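PDB 6DLH: alpha-1,4-endofucoidanase from Mariniflexile fucanivorans, which hydrolyses alpha-1,4-linked fucoidan internally as a family GH107 endo-enzyme with a retaining mechanism, and binds calcium ions. Local coordinates for residues A[650-664]-A[690-702]. Sequence-based numbering, arbitrary orientation.
Sequences GSFAYNYTLQLGTDY and ANSWKLSGTPINS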
loop_
_atom_site.group_PDB
_atom_site.type_symbol
_atom_site.label_atom_id
_atom_site.label_comp_id
_atom_site.label_asym_id
_atom_site.label_seq_id
_atom_site.Cartn_x
_atom_site.Cartn_y
_atom_site.Cartn_z
ATOM N N GLY A 650 -39.845 24.848 -9.125
ATOM C CA GLY A 650 -41.014 25.307 -8.393
ATOM C C GLY A 650 -41.572 24.221 -7.476
ATOM O O GLY A 650 -41.847 23.114 -7.933
ATOM N N SER A 651 -41.696 24.563 -6.186
ATOM C CA SER A 651 -42.283 23.743 -5.133
ATOM C C SER A 651 -41.272 22.758 -4.541
ATOM O O SER A 651 -41.585 22.043 -3.592
ATOM C CB SER A 651 -43.575 23.069 -5.563
ATOM O OG SER A 651 -43.320 21.897 -6.329
ATOM N N PHE A 652 -40.056 22.733 -5.091
ATOM C CA PHE A 652 -39.000 21.882 -4.569
ATOM C C PHE A 652 -38.042 22.717 -3.726
ATOM O O PHE A 652 -37.663 23.816 -4.126
ATOM C CB PHE A 652 -38.293 21.140 -5.705
ATOM C CG PHE A 652 -39.149 20.081 -6.348
ATOM C CD1 PHE A 652 -39.287 18.829 -5.763
ATOM C CD2 PHE A 652 -39.834 20.340 -7.526
ATOM C CE1 PHE A 652 -40.084 17.857 -6.350
ATOM C CE2 PHE A 652 -40.628 19.367 -8.113
ATOM C CZ PHE A 652 -40.752 18.127 -7.524
ATOM N N ALA A 653 -37.675 22.188 -2.552
ATOM C CA ALA A 653 -36.745 22.867 -1.666
ATOM C C ALA A 653 -35.419 23.071 -2.394
ATOM O O ALA A 653 -34.940 22.184 -3.103
ATOM C CB ALA A 653 -36.573 22.104 -0.375
ATOM N N TYR A 654 -34.870 24.278 -2.234
ATOM C CA TYR A 654 -33.622 24.673 -2.857
ATOM C C TYR A 654 -32.543 24.699 -1.784
ATOM O O TYR A 654 -32.819 25.050 -0.634
ATOM C CB TYR A 654 -33.765 26.062 -3.486
ATOM C CG TYR A 654 -32.567 26.522 -4.276
ATOM C CD1 TYR A 654 -32.432 26.188 -5.612
ATOM C CD2 TYR A 654 -31.564 27.280 -3.685
ATOM C CE1 TYR A 654 -31.332 26.597 -6.350
ATOM C CE2 TYR A 654 -30.451 27.690 -4.405
ATOM C CZ TYR A 654 -30.339 27.350 -5.744
ATOM O OH TYR A 654 -29.254 27.747 -6.471
ATOM N N ASN A 655 -31.323 24.326 -2.190
ATOM C CA ASN A 655 -30.158 24.357 -1.320
ATOM C C ASN A 655 -28.919 24.650 -2.160
ATOM O O ASN A 655 -28.790 24.135 -3.271
ATOM C CB ASN A 655 -29.983 23.051 -0.534
ATOM C CG ASN A 655 -30.963 22.914 0.612
ATOM O OD1 ASN A 655 -30.821 23.576 1.640
ATOM N ND2 ASN A 655 -31.963 22.061 0.444
ATOM N N TYR A 656 -28.027 25.484 -1.604
ATOM C CA TYR A 656 -26.728 25.784 -2.186
ATOM C C TYR A 656 -25.818 26.384 -1.117
ATOM O O TYR A 656 -26.203 27.336 -0.441
ATOM C CB TYR A 656 -26.863 26.766 -3.351
ATOM C CG TYR A 656 -25.674 26.799 -4.276
ATOM C CD1 TYR A 656 -24.493 27.433 -3.913
ATOM C CD2 TYR A 656 -25.733 26.205 -5.524
ATOM C CE1 TYR A 656 -23.403 27.473 -4.767
ATOM C CE2 TYR A 656 -24.653 26.234 -6.391
ATOM C CZ TYR A 656 -23.483 26.870 -6.012
ATOM O OH TYR A 656 -22.422 26.902 -6.872
ATOM N N THR A 657 -24.607 25.822 -0.987
ATOM C CA THR A 657 -23.670 26.251 0.040
ATOM C C THR A 657 -22.586 27.126 -0.585
ATOM O O THR A 657 -21.912 26.715 -1.530
ATOM C CB THR A 657 -23.141 25.059 0.855
ATOM O OG1 THR A 657 -24.200 24.520 1.648
ATOM C CG2 THR A 657 -21.998 25.429 1.775
ATOM N N LEU A 658 -22.454 28.351 -0.056
ATOM C CA LEU A 658 -21.350 29.232 -0.396
ATOM C C LEU A 658 -20.165 28.890 0.502
ATOM O O LEU A 658 -20.330 28.703 1.710
ATOM C CB LEU A 658 -21.779 30.691 -0.203
ATOM C CG LEU A 658 -22.894 31.201 -1.121
ATOM C CD1 LEU A 658 -23.224 32.654 -0.806
ATOM C CD2 LEU A 658 -22.536 31.035 -2.592
ATOM N N GLN A 659 -18.977 28.821 -0.111
ATOM C CA GLN A 659 -17.799 28.247 0.518
ATOM C C GLN A 659 -16.644 29.248 0.483
ATOM O O GLN A 659 -16.264 29.728 -0.587
ATOM C CB GLN A 659 -17.412 26.965 -0.225
ATOM C CG GLN A 659 -16.392 26.105 0.510
ATOM C CD GLN A 659 -17.052 25.114 1.438
ATOM O OE1 GLN A 659 -17.975 24.395 1.054
ATOM N NE2 GLN A 659 -16.575 25.065 2.672
ATOM N N LEU A 660 -16.092 29.545 1.668
ATOM C CA LEU A 660 -14.870 30.327 1.781
ATOM C C LEU A 660 -13.778 29.604 1.004
ATOM O O LEU A 660 -13.493 28.439 1.270
ATOM C CB LEU A 660 -14.487 30.472 3.259
ATOM C CG LEU A 660 -13.169 31.193 3.553
ATOM C CD1 LEU A 660 -13.267 32.679 3.238
ATOM C CD2 LEU A 660 -12.753 30.996 5.004
ATOM N N GLY A 661 -13.208 30.298 0.016
ATOM C CA GLY A 661 -12.124 29.745 -0.778
ATOM C C GLY A 661 -12.602 29.328 -2.162
ATOM O O GLY A 661 -11.788 29.138 -3.060
ATOM N N THR A 662 -13.924 29.203 -2.313
ATOM C CA THR A 662 -14.524 28.860 -3.594
ATOM C C THR A 662 -15.326 30.051 -4.125
ATOM O O THR A 662 -15.190 30.429 -5.290
ATOM C CB THR A 662 -15.350 27.566 -3.497
ATOM O OG1 THR A 662 -14.587 26.565 -2.816
ATOM C CG2 THR A 662 -15.809 27.039 -4.841
ATOM N N ASP A 663 -16.159 30.634 -3.252
ATOM C CA ASP A 663 -17.126 31.639 -3.670
ATOM C C ASP A 663 -16.692 33.037 -3.227
ATOM O O ASP A 663 -17.046 34.023 -3.871
ATOM C CB ASP A 663 -18.536 31.275 -3.198
ATOM C CG ASP A 663 -18.992 29.904 -3.676
ATOM O OD1 ASP A 663 -19.165 29.741 -4.903
ATOM O OD2 ASP A 663 -19.163 29.013 -2.817
ATOM N N TYR A 664 -15.919 33.108 -2.135
ATOM C CA TYR A 664 -15.563 34.369 -1.504
ATOM C C TYR A 664 -14.285 34.182 -0.687
ATOM O O TYR A 664 -14.071 33.127 -0.088
ATOM C CB TYR A 664 -16.719 34.895 -0.640
ATOM C CG TYR A 664 -17.084 34.036 0.545
ATOM C CD1 TYR A 664 -16.399 34.149 1.745
ATOM C CD2 TYR A 664 -18.113 33.105 0.475
ATOM C CE1 TYR A 664 -16.713 33.356 2.838
ATOM C CE2 TYR A 664 -18.444 32.305 1.561
ATOM C CZ TYR A 664 -17.738 32.430 2.747
ATOM O OH TYR A 664 -18.035 31.655 3.833
ATOM N N ALA A 690 -17.906 27.927 10.134
ATOM C CA ALA A 690 -16.909 28.978 10.009
ATOM C C ALA A 690 -16.635 29.325 8.545
ATOM O O ALA A 690 -16.300 30.467 8.242
ATOM C CB ALA A 690 -15.646 28.564 10.727
ATOM N N ASN A 691 -16.802 28.346 7.645
ATOM C CA ASN A 691 -16.244 28.431 6.302
ATOM C C ASN A 691 -17.333 28.455 5.228
ATOM O O ASN A 691 -17.021 28.628 4.047
ATOM C CB ASN A 691 -15.271 27.278 6.029
ATOM C CG ASN A 691 -14.030 27.306 6.899
ATOM O OD1 ASN A 691 -13.163 28.158 6.727
ATOM N ND2 ASN A 691 -13.929 26.363 7.822
ATOM N N SER A 692 -18.601 28.278 5.632
ATOM C CA SER A 692 -19.676 28.063 4.672
ATOM C C SER A 692 -20.993 28.693 5.129
ATOM O O SER A 692 -21.311 28.697 6.318
ATOM C CB SER A 692 -19.846 26.591 4.385
ATOM O OG SER A 692 -20.111 25.874 5.581
ATOM N N TRP A 693 -21.757 29.199 4.148
ATOM C CA TRP A 693 -23.069 29.799 4.355
ATOM C C TRP A 693 -24.070 29.138 3.410
ATOM O O TRP A 693 -23.790 28.985 2.222
ATOM C CB TRP A 693 -23.008 31.321 4.135
ATOM C CG TRP A 693 -22.175 32.057 5.141
ATOM C CD1 TRP A 693 -20.816 31.999 5.279
ATOM C CD2 TRP A 693 -22.637 32.971 6.155
ATOM N NE1 TRP A 693 -20.403 32.800 6.310
ATOM C CE2 TRP A 693 -21.498 33.412 6.867
ATOM C CE3 TRP A 693 -23.894 33.461 6.532
ATOM C CZ2 TRP A 693 -21.584 34.308 7.931
ATOM C CZ3 TRP A 693 -23.981 34.341 7.590
ATOM C CH2 TRP A 693 -22.839 34.758 8.279
ATOM N N LYS A 694 -25.237 28.746 3.943
ATOM C CA LYS A 694 -26.219 28.021 3.145
ATOM C C LYS A 694 -27.358 28.939 2.702
ATOM O O LYS A 694 -28.014 29.584 3.521
ATOM C CB LYS A 694 -26.752 26.784 3.879
ATOM C CG LYS A 694 -27.732 25.931 3.079
ATOM C CD LYS A 694 -28.130 24.629 3.749
ATOM C CE LYS A 694 -29.175 24.787 4.833
ATOM N NZ LYS A 694 -29.392 23.515 5.562
ATOM N N LEU A 695 -27.578 28.965 1.383
ATOM C CA LEU A 695 -28.734 29.596 0.775
ATOM C C LEU A 695 -29.837 28.553 0.653
ATOM O O LEU A 695 -29.650 27.525 0.002
ATOM C CB LEU A 695 -28.341 30.108 -0.614
ATOM C CG LEU A 695 -27.305 31.231 -0.640
ATOM C CD1 LEU A 695 -26.656 31.334 -2.012
ATOM C CD2 LEU A 695 -27.938 32.556 -0.243
ATOM N N SER A 696 -30.986 28.825 1.280
ATOM C CA SER A 696 -32.093 27.887 1.220
ATOM C C SER A 696 -33.430 28.613 1.104
ATOM O O SER A 696 -33.518 29.828 1.280
ATOM C CB SER A 696 -32.065 26.943 2.391
ATOM O OG SER A 696 -31.986 27.660 3.610
ATOM N N GLY A 697 -34.467 27.827 0.803
ATOM C CA GLY A 697 -35.827 28.308 0.664
ATOM C C GLY A 697 -36.553 27.511 -0.409
ATOM O O GLY A 697 -35.924 26.760 -1.151
ATOM N N THR A 698 -37.874 27.689 -0.489
ATOM C CA THR A 698 -38.663 26.970 -1.474
ATOM C C THR A 698 -39.293 27.964 -2.444
ATOM O O THR A 698 -40.117 28.784 -2.047
ATOM C CB THR A 698 -39.672 26.023 -0.808
ATOM O OG1 THR A 698 -38.949 25.240 0.143
ATOM C CG2 THR A 698 -40.363 25.112 -1.799
ATOM N N PRO A 699 -38.912 27.932 -3.740
ATOM C CA PRO A 699 -39.552 28.774 -4.746
ATOM C C PRO A 699 -40.838 28.105 -5.218
ATOM O O PRO A 699 -40.944 26.881 -5.188
ATOM C CB PRO A 699 -38.503 28.795 -5.869
ATOM C CG PRO A 699 -37.844 27.432 -5.783
ATOM C CD PRO A 699 -37.837 27.097 -4.305
ATOM N N ILE A 700 -41.813 28.927 -5.621
ATOM C CA ILE A 700 -43.014 28.458 -6.295
ATOM C C ILE A 700 -42.948 28.928 -7.749
ATOM O O ILE A 700 -42.061 29.708 -8.098
ATOM C CB ILE A 700 -44.293 28.917 -5.557
ATOM C CG1 ILE A 700 -44.385 30.443 -5.425
ATOM C CG2 ILE A 700 -44.408 28.221 -4.204
ATOM C CD1 ILE A 700 -45.725 30.954 -4.931
ATOM N N ASN A 701 -43.884 28.446 -8.580
ATOM C CA ASN A 701 -43.891 28.706 -10.014
ATOM C C ASN A 701 -43.985 30.203 -10.317
ATOM O O ASN A 701 -43.446 30.663 -11.321
ATOM C CB ASN A 701 -45.001 27.937 -10.732
ATOM C CG ASN A 701 -44.722 26.450 -10.806
ATOM O OD1 ASN A 701 -43.959 25.918 -10.003
ATOM N ND2 ASN A 701 -45.332 25.770 -11.763
ATOM N N SER A 702 -44.670 30.959 -9.452
ATOM C CA SER A 702 -44.774 32.399 -9.641
ATOM C C SER A 702 -43.392 33.060 -9.619
ATOM O O SER A 702 -43.273 34.236 -9.956
ATOM C CB SER A 702 -45.703 33.020 -8.632
ATOM O OG SER A 702 -45.071 33.137 -7.366
HETATM O O HOH W 1 -17.341 31.721 6.257
#
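Tyr656 and Leu695 form a hydrogen-bonded antiparallel pair at the middle of the contact, Leu695 N giving to Tyr656 O at 2.8 Å while Tyr656 N reaches Leu695 O on a more bent path (N-H...O 138°). Leu658 and Trp693 repeat the reciprocal pairing, with Leu658 N to Trp693 O at 2.7 Å. A single bond, Tyr654 N to Gly697 O, closes the ladder at one end; past the other, Leu660 N carries it on to Asn691 O at 2.7 Å, almost straight (170°). Ser651 N to Pro699 O is a separate loop-to-loop hydrogen bond. Gln659 N, at a non-hydrogen-bonded pair with Ser692, is satisfied within its own segment by Asp663 OD2 (2.7 Å), through the anti lone pair of that carboxylate; Ser692 OG is hydrogen-bonded to Asp689 OD1. Water 1 lies in the plane of both the Tyr664 and Trp693 rings, at their edges; it takes the indole N-H of Trp693 NE1 (3.2 Å), gives to Ala690 O and lies 2.5 Å from Tyr664 OH. The two side chains cross at about a right angle, Tyr664 OH being 3.2 Å from Trp693 CD1. Leu658 CG packs on Leu695 CD1 (3.9 Å), on the sheet face shared with Tyr654 and Tyr656; Tyr654 hydrogen-bonds Thr646 O through its hydroxyl. Strand 654-659 is an outer strand of a three-stranded antiparallel sheet in the third putative Ig-like domain of this chain, with strand 692-697 central and 684-689 beyond, while Leu695 packs across onto Leu645 and Phe711 of the four-stranded sheet.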